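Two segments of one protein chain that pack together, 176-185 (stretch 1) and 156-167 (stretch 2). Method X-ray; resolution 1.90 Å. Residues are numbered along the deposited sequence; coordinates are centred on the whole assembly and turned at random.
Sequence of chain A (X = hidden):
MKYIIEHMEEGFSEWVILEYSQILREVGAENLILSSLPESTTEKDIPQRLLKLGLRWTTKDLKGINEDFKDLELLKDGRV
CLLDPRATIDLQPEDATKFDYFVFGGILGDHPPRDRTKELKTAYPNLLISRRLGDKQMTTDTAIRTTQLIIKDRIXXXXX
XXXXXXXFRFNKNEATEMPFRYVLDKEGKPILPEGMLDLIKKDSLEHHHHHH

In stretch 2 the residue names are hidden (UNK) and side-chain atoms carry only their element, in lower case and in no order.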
# COMPACT_ATOMS: atom_id res chain seq x y z
N THR A 176 -13.82 2.41 -16.51
CA THR A 176 -13.70 1.93 -15.14
C THR A 176 -14.71 2.65 -14.27
O THR A 176 -14.78 3.88 -14.29
CB THR A 176 -12.29 2.15 -14.57
OG1 THR A 176 -11.35 1.40 -15.35
CG2 THR A 176 -12.21 1.69 -13.11
N GLU A 177 -15.50 1.89 -13.53
CA GLU A 177 -16.40 2.48 -12.54
C GLU A 177 -15.76 2.46 -11.16
O GLU A 177 -15.24 1.41 -10.74
CB GLU A 177 -17.73 1.72 -12.51
CG GLU A 177 -18.64 2.09 -11.32
CD GLU A 177 -19.88 1.21 -11.30
OE1 GLU A 177 -19.80 0.06 -10.84
OE2 GLU A 177 -20.94 1.66 -11.77
N MET A 178 -15.75 3.62 -10.50
CA MET A 178 -15.31 3.76 -9.10
C MET A 178 -16.55 3.78 -8.22
O MET A 178 -17.34 4.73 -8.27
CB MET A 178 -14.48 5.04 -8.90
CG MET A 178 -13.19 5.08 -9.73
SD MET A 178 -12.03 3.67 -9.53
CE MET A 178 -11.63 3.81 -7.80
N PRO A 179 -16.73 2.73 -7.41
CA PRO A 179 -17.97 2.49 -6.68
C PRO A 179 -18.08 3.31 -5.41
O PRO A 179 -18.25 2.73 -4.34
CB PRO A 179 -17.91 1.00 -6.36
CG PRO A 179 -16.43 0.74 -6.22
CD PRO A 179 -15.80 1.58 -7.29
N PHE A 180 -17.99 4.63 -5.55
CA PHE A 180 -18.02 5.54 -4.42
C PHE A 180 -18.84 6.75 -4.78
O PHE A 180 -19.10 7.01 -5.95
CB PHE A 180 -16.61 5.98 -4.02
CG PHE A 180 -15.71 4.84 -3.68
CD1 PHE A 180 -15.73 4.30 -2.40
CD2 PHE A 180 -14.87 4.30 -4.63
CE1 PHE A 180 -14.91 3.22 -2.07
CE2 PHE A 180 -14.06 3.23 -4.31
CZ PHE A 180 -14.08 2.69 -3.03
N ARG A 181 -19.23 7.49 -3.75
CA ARG A 181 -19.87 8.76 -3.94
C ARG A 181 -18.77 9.81 -3.90
O ARG A 181 -17.96 9.82 -2.96
CB ARG A 181 -20.91 9.00 -2.84
CG ARG A 181 -21.41 10.44 -2.75
CD ARG A 181 -22.58 10.52 -1.76
NE ARG A 181 -23.79 9.93 -2.32
CZ ARG A 181 -24.87 9.59 -1.63
NH1 ARG A 181 -24.91 9.74 -0.30
NH2 ARG A 181 -25.92 9.08 -2.26
N TYR A 182 -18.71 10.68 -4.92
CA TYR A 182 -17.70 11.73 -4.99
C TYR A 182 -18.32 13.12 -4.97
O TYR A 182 -19.44 13.31 -5.43
CB TYR A 182 -16.85 11.60 -6.25
CG TYR A 182 -15.95 10.38 -6.31
CD1 TYR A 182 -16.44 9.16 -6.75
CD2 TYR A 182 -14.61 10.46 -5.95
CE1 TYR A 182 -15.62 8.03 -6.83
CE2 TYR A 182 -13.78 9.34 -6.02
CZ TYR A 182 -14.29 8.13 -6.46
OH TYR A 182 -13.48 7.01 -6.54
N VAL A 183 -17.57 14.11 -4.48
CA VAL A 183 -18.01 15.50 -4.55
C VAL A 183 -17.73 16.01 -5.96
O VAL A 183 -16.68 15.72 -6.53
CB VAL A 183 -17.26 16.39 -3.52
CG1 VAL A 183 -17.62 17.87 -3.69
CG2 VAL A 183 -17.56 15.92 -2.09
N LEU A 184 -18.67 16.77 -6.52
CA LEU A 184 -18.48 17.37 -7.83
C LEU A 184 -17.75 18.70 -7.76
O LEU A 184 -17.98 19.49 -6.84
CB LEU A 184 -19.83 17.58 -8.51
CG LEU A 184 -20.49 16.29 -8.99
CD1 LEU A 184 -21.88 16.59 -9.49
CD2 LEU A 184 -19.63 15.65 -10.10
N ASP A 185 -16.89 18.96 -8.75
CA ASP A 185 -16.34 20.31 -8.90
C ASP A 185 -17.35 21.17 -9.66
O ASP A 185 -18.44 20.71 -10.00
CB ASP A 185 -14.96 20.29 -9.59
CG ASP A 185 -14.99 19.81 -11.06
OD1 ASP A 185 -16.05 19.83 -11.73
OD2 ASP A 185 -13.91 19.42 -11.55
N UNK A 156 -25.11 21.94 4.47
CA UNK A 156 -25.75 20.68 4.86
C UNK A 156 -25.50 19.58 3.82
O UNK A 156 -25.44 19.85 2.62
c UNK A 156 -27.25 20.89 5.05
N UNK A 157 -25.38 18.34 4.28
CA UNK A 157 -25.10 17.21 3.39
C UNK A 157 -26.03 17.19 2.17
O UNK A 157 -25.57 16.98 1.04
c UNK A 157 -23.42 14.25 3.48
c UNK A 157 -24.73 14.69 3.38
c UNK A 157 -25.20 15.89 4.16
c UNK A 157 -25.59 14.01 2.54
c UNK A 157 -22.97 13.14 2.76
c UNK A 157 -23.84 12.48 1.92
c UNK A 157 -25.15 12.91 1.81
N UNK A 158 -27.32 17.43 2.39
CA UNK A 158 -28.30 17.35 1.31
C UNK A 158 -28.12 18.44 0.25
O UNK A 158 -28.72 18.37 -0.82
c UNK A 158 -30.04 18.63 2.70
o UNK A 158 -28.87 17.63 4.56
o UNK A 158 -30.30 19.24 5.00
c UNK A 158 -29.70 18.49 4.19
c UNK A 158 -29.73 17.39 1.87
N UNK A 159 -27.30 19.44 0.55
CA UNK A 159 -27.03 20.54 -0.39
C UNK A 159 -25.70 20.41 -1.13
O UNK A 159 -25.39 21.22 -2.01
o UNK A 159 -29.42 21.76 0.22
o UNK A 159 -28.54 23.00 1.80
c UNK A 159 -27.06 21.87 0.33
c UNK A 159 -28.44 22.24 0.82
N UNK A 160 -24.90 19.42 -0.76
CA UNK A 160 -23.67 19.16 -1.50
C UNK A 160 -23.99 18.42 -2.79
O UNK A 160 -24.84 17.54 -2.82
c UNK A 160 -21.61 18.38 1.71
c UNK A 160 -22.67 18.36 -0.64
c UNK A 160 -21.38 18.02 -1.44
c UNK A 160 -22.32 19.18 0.61
N UNK A 161 -23.34 18.83 -3.88
CA UNK A 161 -23.51 18.18 -5.16
C UNK A 161 -22.55 16.99 -5.30
O UNK A 161 -21.33 17.17 -5.34
n UNK A 161 -26.63 21.73 -7.21
c UNK A 161 -23.31 19.18 -6.30
c UNK A 161 -24.40 20.27 -6.34
c UNK A 161 -25.29 22.28 -7.56
c UNK A 161 -24.24 21.17 -7.55
N UNK A 162 -23.12 15.78 -5.35
CA UNK A 162 -22.33 14.55 -5.49
C UNK A 162 -22.56 13.87 -6.84
O UNK A 162 -23.52 14.18 -7.54
c UNK A 162 -23.46 14.30 -2.13
c UNK A 162 -23.24 14.69 -0.83
c UNK A 162 -22.40 13.99 -2.98
c UNK A 162 -22.68 13.53 -4.39
c UNK A 162 -21.93 14.77 -0.34
c UNK A 162 -21.10 14.05 -2.49
c UNK A 162 -20.86 14.44 -1.18
N UNK A 163 -21.68 12.93 -7.18
CA UNK A 163 -21.96 11.96 -8.23
C UNK A 163 -21.70 10.58 -7.63
O UNK A 163 -20.71 10.37 -6.94
c UNK A 163 -19.60 12.12 -9.22
c UNK A 163 -21.10 12.17 -9.51
c UNK A 163 -21.47 11.13 -10.58
c UNK A 163 -20.96 11.48 -11.97
N UNK A 164 -22.60 9.64 -7.87
CA UNK A 164 -22.47 8.30 -7.33
C UNK A 164 -21.95 7.35 -8.40
O UNK A 164 -22.49 7.31 -9.51
c UNK A 164 -23.82 7.79 -6.82
o UNK A 164 -25.50 8.47 -5.28
o UNK A 164 -23.44 9.14 -4.89
c UNK A 164 -24.28 8.52 -5.57
N UNK A 165 -20.92 6.59 -8.06
CA UNK A 165 -20.38 5.59 -8.96
C UNK A 165 -20.01 6.15 -10.34
O UNK A 165 -20.49 5.65 -11.36
c UNK A 165 -21.08 1.21 -7.17
c UNK A 165 -21.38 4.45 -9.12
c UNK A 165 -21.62 3.86 -6.67
o UNK A 165 -21.32 0.70 -4.86
c UNK A 165 -21.10 2.12 -8.20
c UNK A 165 -21.36 3.46 -7.97
c UNK A 165 -21.61 2.96 -5.62
c UNK A 165 -21.34 1.63 -5.88
N UNK A 166 -19.16 7.18 -10.38
CA UNK A 166 -18.78 7.72 -11.68
C UNK A 166 -18.07 6.67 -12.52
O UNK A 166 -17.39 5.80 -11.98
c UNK A 166 -17.21 8.42 -10.03
c UNK A 166 -18.38 7.80 -9.29
c UNK A 166 -17.82 8.84 -11.34
N UNK A 167 -18.24 6.76 -13.83
CA UNK A 167 -17.55 5.87 -14.75
C UNK A 167 -16.57 6.68 -15.59
O UNK A 167 -16.94 7.73 -16.12
o UNK A 167 -19.56 4.16 -18.40
c UNK A 167 -18.98 3.49 -17.51
c UNK A 167 -18.56 5.13 -15.64
c UNK A 167 -17.93 4.18 -16.64
o UNK A 167 -19.22 2.28 -17.31
O HOH W 1 -20.25 19.87 -5.00
O HOH W 2 -21.09 3.86 -13.36

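Position 156 carries one side-chain carbon and touches nothing on stretch 1: Ala-156. Its backbone O takes the N of position 159 at 2.8 Å, closing the short 3-10 turn that precedes the strand.

Position 157 has one carbon and then a ring of six carbons with no heteroatom, its edge turned to the guanidinium of Arg-181, so it is Phe-157. CZ lies 3.7 Å from NH1 of Arg-181.

Position 158 shows three carbons, the third bearing two oxygens, and touches nothing on stretch 1: Glu-158. Position 159 is one carbon shorter with the same carboxylate end, equally out of reach: Asp-159. Both are exposed, so the contact places no demand on them.

At 160, four carbons fork at the first, one arm two carbons long, and only graze Val-183, which gives Ile-160. Its CG2 is 4.4 Å from CG1 of Val-183.

Position 161 is a row of four carbons ending in nitrogen, its first carbon near the side chain of Leu-184: Lys-161. Its CB points sideways and the end of the chain leads away, so most of what joins it to the partner is backbone: Leu-184 N donates to Lys-161 O at 2.9 Å, and a water bridges that same oxygen to Leu-184 O.

Position 162 again has one carbon and a six-carbon ring without oxygen, one face against Arg-181 CD and Val-183 close by: Phe-162. CD of Arg-181 sits 3.9 Å from the ring centroid, while CE1 of Phe-162 lies 3.7 Å from CG2 of Val-183.

Position 163 has four carbons, forked at the first with one longer arm, touching the side chains of Tyr-182 and Leu-184: Ile-163. Its CG2 meets CD2 of Leu-184 at 3.6 Å. Its backbone pairs with Tyr-182 in both directions, Ile-163 N to Tyr-182 O and Ile-163 O to Tyr-182 N, each at 2.9 Å.

At 164, two carbons end in two oxygens, both facing the guanidinium of Arg-181: Asp-164. OD1 accepts from NE of Arg-181 at 2.7 Å and OD2 from NH2 of Arg-181 at 3.1 Å, a two-pronged salt bridge.

Position 165 has one carbon and a six-carbon ring bearing an oxygen, one face against Pro-179, hence Tyr-165. Its phi/psi of 54/56° is left-handed, and it lies between strand 162-164 and the Glu-177 pairing with position 167. CA of Pro-179 lies 3.4 Å from the ring centroid, and Tyr-165 N donates to Phe-180 O at 2.8 Å.

Three carbons close onto the backbone N at 166 and pack against the Tyr-182 ring, making Pro-166. Its CG lies 3.4 Å from CD1 of Tyr-182, and its O accepts from Met-178 N at 3.1 Å.

Position 167 has three carbons, the third carrying two oxygens, beside Glu-177: Glu-167. The two pair CA to CA at 4.2 Å.

The rules are legible. Two antiparallel ladders are separated by loops that shift the register by one, and Tyr-165 lays its ring against Pro-179 there. Backbone hydrogen bonds set the pairing. On one face, Arg-181 and Asp-164 form a non-hydrogen-bonded pair whose side chains lock by charge, with Phe-162 against the arginine's aliphatic stem; on the other, Tyr-182 and Ile-163 pack together.

Stretch 2 (156-167) AFEDIKFIDYPE
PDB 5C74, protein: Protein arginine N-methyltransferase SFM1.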